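Local atomic coordinates of uncharacterized protein (Bacteroides ovatus, PDB entry 4DQA), a protein that is of unknown function but probably binds carbohydrate, pairing an N-terminal BT_3987-like domain with a concanavalin A-like lectin/glucanase domain. Residues H148-K153 / N341-K346; L314-D319 / G327-A332. One frame throughout, in Å; residues are numbered along the deposited sequence. Where two conformers were deposited one is given.

Contact 1. Residues H148-K153 / N341-K346; sequences HYISVK and NGITIK
Asn341 reaches back to the chain around His148 and Tyr149 and takes the backbone amide of Tyr149 on its side-chain oxygen. The bond from Tyr149 N to Asn341 OD1 is 3.1 Å long and fairly straight, 164° at the hydrogen, with the donor tilted out of the carbonyl plane. Asn341 CG sits between its own backbone N and carbonyl carbon (chi1 59°), which sets it back toward 148-149. An asparagine suits this place because it has a donor as well: ND2 is hydrogen-bonded to Asn147 O, so both ends of the amide are held. The amide plane lies only 14° from that of the Tyr149 ring, and Asn341 N stands over one face of this ring, displaced toward its rim. The ring also stacks with Tyr270.

Burial divides the contact. Inside, with Tyr149, the side chains of Ile150 and Ile343 cross at about a right angle in a more open van der Waals contact, Ile150 CD1 lying 4.1 Å from Ile343 CG1. On the solvent side, exposed Asn341 meets the partly exposed His148 imidazole, whose CD2 comes within 3.1 Å of Gly342 O while ND1 is hydrogen-bonded to Ser146 N. Gly342, with a positive phi, turns the chain where a side chain would crowd the preceding carbonyl. Strand 141-146 leads into 150-152 and 337-340 into 345-347, so both segments step from one antiparallel sheet to the other, consistent with the two-sheet sandwich of a concanavalin A-like domain.

Contact 2. Residues L314-D319 / G327-A332; sequences LYYKLD and GVIKDA
Tyr316 CG stands anti to its own carbonyl carbon (chi1 -73°), and Ile329 CG1 anti to its backbone N; with these torsions the phenol and the isoleucine arm meet, Tyr316 CE1 lying 3.6 Å from Ile329 CG1. The tyrosine is suited to the place because its ring packs against apolar groups while its hydroxyl satisfies a backbone carbonyl: Tyr316 OH donates to Ile329 O over 2.8 Å, the oxygen lying at the ring's edge in its plane. Over one face of the same ring sits Asp331 CB, 3.8 Å from the centroid of the Tyr316 ring, a CH-pi contact displaced toward the rim. Beyond it the carboxylate is turned 75° from the ring plane.

Asp331 is buried, yet well supplied with donors. Its OD2 accepts Tyr315 N at 3.0 Å through the anti lone pair, and also hydrogen-bonds Thr333 OG1; OD1 takes Ile336 N. These donors would be expected to stabilise a negative charge. Next along the chain, Ala332 N gives Tyr315 O a nearly linear bond of 2.8 Å, 173° at the hydrogen, and the small methyl of Ala332, its CB, lies 3.8 Å from Tyr315 CD2. Leu318 CD2 adds an apolar contact, 3.9 Å from Ile329 CD1.

The two segments belong to different sheets. Strand 312-316 pairs with 282-289 in one, strand 328-330 with 337-340 in the other, and Tyr316 and Ile329 both pack on Ile150 of strand 150-152.

In the fold
From the N terminus the chain first builds the BT_3987-like domain, then enters the lectin-like domain through strand 141-146 and reaches 148-153. Contact 1 closes a long loop, with 187 residues between its segments, when the chain returns at 341-346. Contact 2 is nested inside that loop and closes a short one, only seven residues separating 314-319 from 327-332. Their centres are about 8 Å apart and they touch: Ile150 CG2 meets Ile329 CG2 at 3.8 Å, while Ile345 CD1 packs 3.6 Å from Leu318 O. Together they tie the eight-stranded sheet holding 312-316 and 345-347 to the five-stranded sheet holding 150-152 and 328-330.

Contact 1. Residues H148-K153 / N341-K346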
loop_
_atom_site.group_PDB
_atom_site.type_symbol
_atom_site.label_atom_id
_atom_site.label_comp_id
_atom_site.label_asym_id
_atom_site.label_seq_id
_atom_site.Cartn_x
_atom_site.Cartn_y
_atom_site.Cartn_z
ATOM N N HIS A 148 -25.832 2.747 3.970
ATOM C CA HIS A 148 -24.943 3.589 4.760
ATOM C C HIS A 148 -24.287 4.638 3.911
ATOM O O HIS A 148 -23.940 4.420 2.745
ATOM C CB HIS A 148 -23.890 2.712 5.453
ATOM C CG HIS A 148 -24.499 1.767 6.418
ATOM N ND1 HIS A 148 -24.954 0.529 6.051
ATOM C CD2 HIS A 148 -24.874 1.940 7.703
ATOM C CE1 HIS A 148 -25.525 -0.062 7.093
ATOM N NE2 HIS A 148 -25.485 0.780 8.101
ATOM N N TYR A 149 -24.102 5.810 4.509
ATOM C CA TYR A 149 -23.511 6.946 3.841
ATOM C C TYR A 149 -22.388 7.526 4.686
ATOM O O TYR A 149 -22.379 7.398 5.929
ATOM C CB TYR A 149 -24.547 8.059 3.613
ATOM C CG TYR A 149 -25.048 8.699 4.882
ATOM C CD1 TYR A 149 -24.379 9.781 5.439
ATOM C CD2 TYR A 149 -26.184 8.233 5.525
ATOM C CE1 TYR A 149 -24.826 10.363 6.620
ATOM C CE2 TYR A 149 -26.623 8.840 6.722
ATOM C CZ TYR A 149 -25.929 9.883 7.239
ATOM O OH TYR A 149 -26.351 10.482 8.430
ATOM N N ILE A 150 -21.444 8.181 4.005
ATOM C CA ILE A 150 -20.575 9.166 4.617
ATOM C C ILE A 150 -20.725 10.453 3.841
ATOM O O ILE A 150 -20.492 10.470 2.625
ATOM C CB ILE A 150 -19.112 8.738 4.616
ATOM C CG1 ILE A 150 -18.931 7.347 5.203
ATOM C CG2 ILE A 150 -18.288 9.745 5.396
ATOM C CD1 ILE A 150 -17.523 6.820 5.081
ATOM N N SER A 151 -21.169 11.501 4.522
ATOM C CA SER A 151 -21.289 12.845 3.954
ATOM C C SER A 151 -19.976 13.576 4.236
ATOM O O SER A 151 -19.582 13.726 5.385
ATOM C CB SER A 151 -22.446 13.599 4.595
ATOM O OG SER A 151 -22.478 14.994 4.248
ATOM N N VAL A 152 -19.315 14.043 3.179
ATOM C CA VAL A 152 -18.014 14.728 3.261
ATOM C C VAL A 152 -18.075 16.166 2.795
ATOM O O VAL A 152 -18.547 16.480 1.702
ATOM C CB VAL A 152 -16.993 13.985 2.375
ATOM C CG1 VAL A 152 -15.674 14.737 2.330
ATOM C CG2 VAL A 152 -16.813 12.561 2.823
ATOM N N LYS A 153 -17.586 17.064 3.633
ATOM C CA LYS A 153 -17.449 18.455 3.244
ATOM C C LYS A 153 -15.960 18.725 3.115
ATOM O O LYS A 153 -15.202 18.575 4.080
ATOM C CB LYS A 153 -18.066 19.361 4.301
ATOM C CG LYS A 153 -18.259 20.798 3.843
ATOM C CD LYS A 153 -19.241 21.549 4.740
ATOM N N ASN A 341 -24.137 7.419 9.264
ATOM C CA ASN A 341 -24.988 6.588 10.092
ATOM C C ASN A 341 -24.277 5.379 10.690
ATOM O O ASN A 341 -24.887 4.582 11.410
ATOM C CB ASN A 341 -26.302 6.210 9.386
ATOM C CG ASN A 341 -26.118 5.459 8.092
ATOM O OD1 ASN A 341 -25.090 5.527 7.434
ATOM N ND2 ASN A 341 -27.151 4.716 7.723
ATOM N N GLY A 342 -22.977 5.283 10.433
ATOM C CA GLY A 342 -22.117 4.320 11.112
ATOM C C GLY A 342 -21.650 3.236 10.165
ATOM O O GLY A 342 -22.464 2.552 9.573
ATOM N N ILE A 343 -20.347 3.088 10.051
ATOM C CA ILE A 343 -19.763 2.104 9.157
ATOM C C ILE A 343 -19.263 0.947 10.010
ATOM O O ILE A 343 -18.231 1.046 10.696
ATOM C CB ILE A 343 -18.637 2.695 8.325
ATOM C CG1 ILE A 343 -19.102 3.926 7.534
ATOM C CG2 ILE A 343 -18.113 1.622 7.358
ATOM C CD1 ILE A 343 -20.366 3.757 6.694
ATOM N N THR A 344 -19.998 -0.157 10.022
ATOM C CA THR A 344 -19.578 -1.329 10.761
ATOM C C THR A 344 -18.383 -1.961 10.067
ATOM O O THR A 344 -18.412 -2.185 8.839
ATOM C CB THR A 344 -20.706 -2.324 10.855
ATOM O OG1 THR A 344 -21.817 -1.688 11.499
ATOM C CG2 THR A 344 -20.290 -3.547 11.648
ATOM N N ILE A 345 -17.337 -2.230 10.830
ATOM C CA ILE A 345 -16.104 -2.831 10.317
ATOM C C ILE A 345 -16.200 -4.346 10.416
ATOM O O ILE A 345 -16.339 -4.924 11.499
ATOM C CB ILE A 345 -14.873 -2.302 11.032
ATOM C CG1 ILE A 345 -14.796 -0.780 10.919
ATOM C CG2 ILE A 345 -13.608 -2.941 10.422
ATOM C CD1 ILE A 345 -14.861 -0.232 9.525
ATOM N N LYS A 346 -16.196 -5.001 9.257
ATOM C CA LYS A 346 -16.328 -6.436 9.150
ATOM C C LYS A 346 -14.961 -7.094 9.032
ATOM O O LYS A 346 -14.025 -6.490 8.493
ATOM C CB LYS A 346 -17.200 -6.791 7.922
ATOM C CG LYS A 346 -18.685 -6.402 8.094
ATOM C CD LYS A 346 -19.575 -7.003 6.992
ATOM C CE LYS A 346 -21.044 -7.139 7.412
ATOM N NZ LYS A 346 -21.819 -7.686 6.247
#

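Contact 2. Residues L314-D319 / G327-A332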
loop_
_atom_site.group_PDB
_atom_site.type_symbol
_atom_site.label_atom_id
_atom_site.label_comp_id
_atom_site.label_asym_id
_atom_site.label_seq_id
_atom_site.Cartn_x
_atom_site.Cartn_y
_atom_site.Cartn_z
ATOM N N LEU A 314 -8.685 13.070 1.222
ATOM C CA LEU A 314 -9.590 12.260 2.022
ATOM C C LEU A 314 -9.075 10.838 2.005
ATOM O O LEU A 314 -8.673 10.342 0.951
ATOM C CB LEU A 314 -10.987 12.279 1.414
ATOM C CG LEU A 314 -12.013 11.451 2.188
ATOM C CD1 LEU A 314 -12.320 12.176 3.486
ATOM C CD2 LEU A 314 -13.267 11.184 1.380
ATOM N N TYR A 315 -9.087 10.178 3.153
ATOM C CA TYR A 315 -8.636 8.779 3.242
ATOM C C TYR A 315 -9.390 8.047 4.313
ATOM O O TYR A 315 -9.236 8.340 5.494
ATOM C CB TYR A 315 -7.143 8.781 3.571
ATOM C CG TYR A 315 -6.415 7.442 3.502
ATOM C CD1 TYR A 315 -6.972 6.313 2.907
ATOM C CD2 TYR A 315 -5.145 7.349 4.031
ATOM C CE1 TYR A 315 -6.253 5.102 2.845
ATOM C CE2 TYR A 315 -4.438 6.170 3.990
ATOM C CZ TYR A 315 -4.971 5.065 3.359
ATOM O OH TYR A 315 -4.221 3.915 3.344
ATOM N N TYR A 316 -10.190 7.060 3.915
ATOM C CA TYR A 316 -10.794 6.152 4.857
ATOM C C TYR A 316 -10.287 4.747 4.587
ATOM O O TYR A 316 -10.637 4.133 3.567
ATOM C CB TYR A 316 -12.325 6.160 4.733
ATOM C CG TYR A 316 -12.990 7.401 5.290
ATOM C CD1 TYR A 316 -12.969 7.661 6.657
ATOM C CD2 TYR A 316 -13.603 8.329 4.457
ATOM C CE1 TYR A 316 -13.567 8.798 7.174
ATOM C CE2 TYR A 316 -14.218 9.454 4.958
ATOM C CZ TYR A 316 -14.182 9.703 6.327
ATOM O OH TYR A 316 -14.776 10.824 6.857
ATOM N N LYS A 317 -9.506 4.209 5.517
ATOM C CA LYS A 317 -9.048 2.825 5.396
ATOM C C LYS A 317 -10.211 1.852 5.582
ATOM O O LYS A 317 -10.292 0.840 4.894
ATOM C CB LYS A 317 -7.947 2.523 6.419
ATOM C CG LYS A 317 -6.718 3.387 6.190
ATOM C CD LYS A 317 -5.519 3.048 7.102
ATOM C CE LYS A 317 -4.904 1.682 6.786
ATOM N NZ LYS A 317 -4.327 1.620 5.392
ATOM N N LEU A 318 -11.078 2.171 6.527
ATOM C CA LEU A 318 -12.204 1.309 6.943
ATOM C C LEU A 318 -11.745 -0.069 7.440
ATOM O O LEU A 318 -12.349 -1.088 7.125
ATOM C CB LEU A 318 -13.298 1.223 5.852
ATOM C CG LEU A 318 -13.779 2.558 5.338
ATOM C CD1 LEU A 318 -14.818 2.358 4.248
ATOM C CD2 LEU A 318 -14.326 3.448 6.435
ATOM N N ASP A 319 -10.669 -0.058 8.215
ATOM C CA ASP A 319 -10.132 -1.252 8.826
ATOM C C ASP A 319 -10.263 -1.242 10.336
ATOM O O ASP A 319 -9.701 -2.114 11.005
ATOM C CB ASP A 319 -8.671 -1.449 8.427
ATOM C CG ASP A 319 -7.756 -0.366 8.994
ATOM O OD1 ASP A 319 -8.274 0.655 9.483
ATOM O OD2 ASP A 319 -6.512 -0.541 8.901
ATOM N N GLY A 327 -21.806 10.464 15.498
ATOM C CA GLY A 327 -22.301 10.633 14.140
ATOM C C GLY A 327 -21.201 10.982 13.140
ATOM O O GLY A 327 -21.488 11.201 11.976
ATOM N N VAL A 328 -19.955 11.026 13.595
ATOM C CA VAL A 328 -18.824 11.421 12.767
ATOM C C VAL A 328 -17.899 10.236 12.555
ATOM O O VAL A 328 -17.739 9.391 13.445
ATOM C CB VAL A 328 -18.069 12.562 13.470
ATOM C CG1 VAL A 328 -16.762 12.877 12.803
ATOM C CG2 VAL A 328 -18.976 13.805 13.537
ATOM N N ILE A 329 -17.323 10.136 11.359
ATOM C CA ILE A 329 -16.194 9.233 11.115
ATOM C C ILE A 329 -15.030 10.120 10.645
ATOM O O ILE A 329 -15.119 10.809 9.598
ATOM C CB ILE A 329 -16.505 8.068 10.142
ATOM C CG1 ILE A 329 -15.277 7.183 9.965
ATOM C CG2 ILE A 329 -17.039 8.566 8.795
ATOM C CD1 ILE A 329 -15.577 5.872 9.190
ATOM N N LYS A 330 -13.959 10.131 11.436
ATOM C CA LYS A 330 -12.816 10.990 11.169
ATOM C C LYS A 330 -11.854 10.278 10.241
ATOM O O LYS A 330 -11.448 9.163 10.512
ATOM C CB LYS A 330 -12.115 11.332 12.477
ATOM C CG LYS A 330 -13.063 11.899 13.510
ATOM C CD LYS A 330 -12.347 12.249 14.813
ATOM C CE LYS A 330 -11.264 13.293 14.607
ATOM N NZ LYS A 330 -11.827 14.655 14.391
ATOM N N ASP A 331 -11.497 10.935 9.141
ATOM C CA ASP A 331 -10.632 10.275 8.183
ATOM C C ASP A 331 -9.186 10.223 8.677
ATOM O O ASP A 331 -8.808 10.843 9.696
ATOM C CB ASP A 331 -10.750 10.934 6.808
ATOM C CG ASP A 331 -9.714 11.986 6.585
ATOM O OD1 ASP A 331 -9.583 12.885 7.457
ATOM O OD2 ASP A 331 -9.020 11.932 5.531
ATOM N N ALA A 332 -8.390 9.450 7.949
ATOM C CA ALA A 332 -6.997 9.166 8.302
ATOM C C ALA A 332 -6.056 10.337 8.120
ATOM O O ALA A 332 -5.059 10.413 8.830
ATOM C CB ALA A 332 -6.517 7.985 7.509
#